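Local structure of putative carboxynorspermidine decarboxylase protein (Sinorhizobium meliloti, 3MT1) at residues Asn84-Val89 / Ala108-Gly113. The protein probably catalyses the pyridoxal 5'-phosphate-dependent decarboxylation of carboxynorspermidine and carboxyspermidine, yielding norspermidine and spermidine. Numbering follows the deposited sequence.
Sequences NEIDEV and ADKAAG
A surface salt bridge backed by an aliphatic contact joins D87 and I86 to K110 on the outside of the (beta/alpha)8 barrel domain of the class II (fold type III) pyridoxal phosphate-dependent decarboxylases. D87 and I86 belong to helix 83-92, which precedes barrel strand 95-98; K110 stands in the type I turn from D109 to A112, which leads from helix 101-107 into the next strand, 115-119. The pairing illustrates how a long lysine can serve two neighbours at once, its methylenes lying against a hydrocarbon while its ammonium meets an acid. No hydrogen bond crosses between the segments, and the backbones stay apart, with the CA atoms of D87 and K110 6.5 Å from each other. I86 is buried, reaching Y81 and I96; with its CG1 anti to the backbone N (chi1 -166°), CG2 is the branch that meets the lysine, 3.4 Å from K110 CD. A111, next in the turn, also packs on I96, so helix and turn share a strand beneath them. D87 and K110 are both exposed, and the lysine chain passes across the aspartate nearly perpendicular to it; D87 OD1 lies 3.8 Å from K110 CG. Beyond CB the lysine chain is roughly extended, then bends at its last torsion (chi4 34°). Past that bend, K110 NZ lies 3.4 Å from D87 OD2, the same carboxylate oxygen that K110 CE approaches.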
ATOM      1  N   ASN B  84      -6.953 -19.564  15.919  1.00 52.12           N
ATOM      2  CA  ASN B  84      -7.183 -18.525  16.903  1.00 52.41           C
ATOM      3  C   ASN B  84      -8.225 -17.496  16.431  1.00 50.31           C
ATOM      4  O   ASN B  84      -8.508 -16.544  17.157  1.00 50.67           O
ATOM      5  CB  ASN B  84      -5.849 -17.818  17.237  1.00 53.63           C
ATOM      6  CG  ASN B  84      -5.332 -16.936  16.071  1.00 53.76           C
ATOM      7  OD1 ASN B  84      -5.550 -17.233  14.879  1.00 53.10           O
ATOM      8  ND2 ASN B  84      -4.658 -15.842  16.420  1.00 54.77           N
ATOM      9  N   GLU B  85      -8.769 -17.669  15.222  1.00 48.31           N
ATOM     10  CA  GLU B  85      -9.765 -16.740  14.671  1.00 46.61           C
ATOM     11  C   GLU B  85     -11.113 -17.381  14.325  1.00 45.32           C
ATOM     12  O   GLU B  85     -12.164 -16.764  14.499  1.00 44.04           O
ATOM     13  CB  GLU B  85      -9.220 -16.025  13.425  1.00 45.86           C
ATOM     14  CG  GLU B  85      -8.057 -15.061  13.703  1.00 48.75           C
ATOM     15  CD  GLU B  85      -7.694 -14.196  12.497  1.00 52.60           C
ATOM     16  OE1 GLU B  85      -8.317 -14.400  11.415  1.00 52.81           O
ATOM     17  OE2 GLU B  85      -6.794 -13.312  12.624  1.00 53.13           O
ATOM     18  N   ILE B  86     -11.058 -18.606  13.808  1.00 45.37           N
ATOM     19  CA  ILE B  86     -12.230 -19.341  13.324  1.00 44.68           C
ATOM     20  C   ILE B  86     -13.497 -19.170  14.155  1.00 45.29           C
ATOM     21  O   ILE B  86     -14.589 -18.978  13.596  1.00 44.97           O
ATOM     22  CB  ILE B  86     -11.931 -20.874  13.161  1.00 46.03           C
ATOM     23  CG1 ILE B  86     -13.013 -21.592  12.337  1.00 44.11           C
ATOM     24  CG2 ILE B  86     -11.779 -21.574  14.516  1.00 46.21           C
ATOM     25  CD1 ILE B  86     -13.345 -20.975  11.006  1.00 41.12           C
ATOM     26  N   ASP B  87     -13.358 -19.248  15.473  1.00 46.30           N
ATOM     27  CA  ASP B  87     -14.509 -19.221  16.332  1.00 47.39           C
ATOM     28  C   ASP B  87     -15.141 -17.851  16.285  1.00 46.20           C
ATOM     29  O   ASP B  87     -16.363 -17.737  16.286  1.00 46.89           O
ATOM     30  CB  ASP B  87     -14.153 -19.639  17.766  1.00 49.96           C
ATOM     31  CG  ASP B  87     -14.403 -21.171  18.033  1.00 55.36           C
ATOM     32  OD1 ASP B  87     -15.556 -21.652  17.783  1.00 59.66           O
ATOM     33  OD2 ASP B  87     -13.466 -21.887  18.515  1.00 58.56           O
ATOM     34  N   GLU B  88     -14.325 -16.807  16.211  1.00 44.94           N
ATOM     35  CA  GLU B  88     -14.869 -15.490  16.134  1.00 43.71           C
ATOM     36  C   GLU B  88     -15.453 -15.278  14.748  1.00 41.93           C
ATOM     37  O   GLU B  88     -16.486 -14.618  14.584  1.00 40.69           O
ATOM     38  CB  GLU B  88     -13.832 -14.433  16.453  1.00 44.39           C
ATOM     39  CG  GLU B  88     -14.493 -13.126  16.850  1.00 48.66           C
ATOM     40  CD  GLU B  88     -13.510 -11.977  17.070  1.00 56.81           C
ATOM     41  OE1 GLU B  88     -12.410 -12.227  17.671  1.00 58.85           O
ATOM     42  OE2 GLU B  88     -13.851 -10.825  16.649  1.00 56.99           O
ATOM     43  N   VAL B  89     -14.822 -15.855  13.739  1.00 40.40           N
ATOM     44  CA  VAL B  89     -15.376 -15.693  12.425  1.00 38.58           C
ATOM     45  C   VAL B  89     -16.790 -16.282  12.445  1.00 39.15           C
ATOM     46  O   VAL B  89     -17.767 -15.583  12.105  1.00 37.89           O
ATOM     47  CB  VAL B  89     -14.491 -16.299  11.343  1.00 38.16           C
ATOM     48  CG1 VAL B  89     -15.125 -16.134   9.999  1.00 36.88           C
ATOM     49  CG2 VAL B  89     -13.134 -15.626  11.325  1.00 37.21           C
ATOM     50  N   ALA B 108     -15.024 -27.850  10.011  1.00 56.15           N
ATOM     51  CA  ALA B 108     -16.396 -28.382  10.082  1.00 56.68           C
ATOM     52  C   ALA B 108     -17.026 -28.246  11.464  1.00 57.27           C
ATOM     53  O   ALA B 108     -18.064 -27.583  11.606  1.00 56.94           O
ATOM     54  CB  ALA B 108     -16.418 -29.821   9.661  1.00 58.37           C
ATOM     55  N   ASP B 109     -16.400 -28.860  12.476  1.00 58.34           N
ATOM     56  CA  ASP B 109     -16.933 -28.841  13.846  1.00 58.68           C
ATOM     57  C   ASP B 109     -17.250 -27.449  14.376  1.00 56.72           C
ATOM     58  O   ASP B 109     -18.353 -27.198  14.852  1.00 57.13           O
ATOM     59  CB  ASP B 109     -16.034 -29.608  14.822  1.00 60.57           C
ATOM     60  CG  ASP B 109     -16.353 -31.072  14.852  1.00 63.36           C
ATOM     61  OD1 ASP B 109     -17.436 -31.447  14.373  1.00 64.03           O
ATOM     62  OD2 ASP B 109     -15.535 -31.859  15.356  1.00 67.40           O
ATOM     63  N   LYS B 110     -16.293 -26.544  14.276  1.00 55.39           N
ATOM     64  CA  LYS B 110     -16.479 -25.177  14.743  1.00 53.82           C
ATOM     65  C   LYS B 110     -17.572 -24.398  13.982  1.00 51.79           C
ATOM     66  O   LYS B 110     -18.271 -23.563  14.575  1.00 50.82           O
ATOM     67  CB  LYS B 110     -15.144 -24.450  14.710  1.00 53.13           C
ATOM     68  CG  LYS B 110     -14.339 -24.709  15.945  1.00 55.10           C
ATOM     69  CD  LYS B 110     -12.850 -24.640  15.658  1.00 57.37           C
ATOM     70  CE  LYS B 110     -12.015 -24.466  16.942  1.00 59.52           C
ATOM     71  NZ  LYS B 110     -12.638 -25.174  18.097  1.00 60.90           N
ATOM     72  N   ALA B 111     -17.736 -24.711  12.695  1.00 50.48           N
ATOM     73  CA  ALA B 111     -18.708 -24.031  11.843  1.00 49.32           C
ATOM     74  C   ALA B 111     -20.073 -24.737  11.848  1.00 50.29           C
ATOM     75  O   ALA B 111     -20.945 -24.439  11.023  1.00 50.00           O
ATOM     76  CB  ALA B 111     -18.151 -23.907  10.414  1.00 48.02           C
ATOM     77  N   ALA B 112     -20.252 -25.674  12.779  1.00 51.55           N
ATOM     78  CA  ALA B 112     -21.428 -26.539  12.803  1.00 52.12           C
ATOM     79  C   ALA B 112     -22.761 -25.792  12.878  1.00 51.27           C
ATOM     80  O   ALA B 112     -23.758 -26.277  12.369  1.00 51.90           O
ATOM     81  CB  ALA B 112     -21.323 -27.544  13.941  1.00 53.47           C
ATOM     82  N   GLY B 113     -22.792 -24.625  13.512  1.00 50.14           N
ATOM     83  CA  GLY B 113     -24.068 -23.944  13.722  1.00 49.70           C
ATOM     84  C   GLY B 113     -24.611 -23.152  12.546  1.00 48.09           C
ATOM     85  O   GLY B 113     -25.751 -22.727  12.560  1.00 48.58           O
TER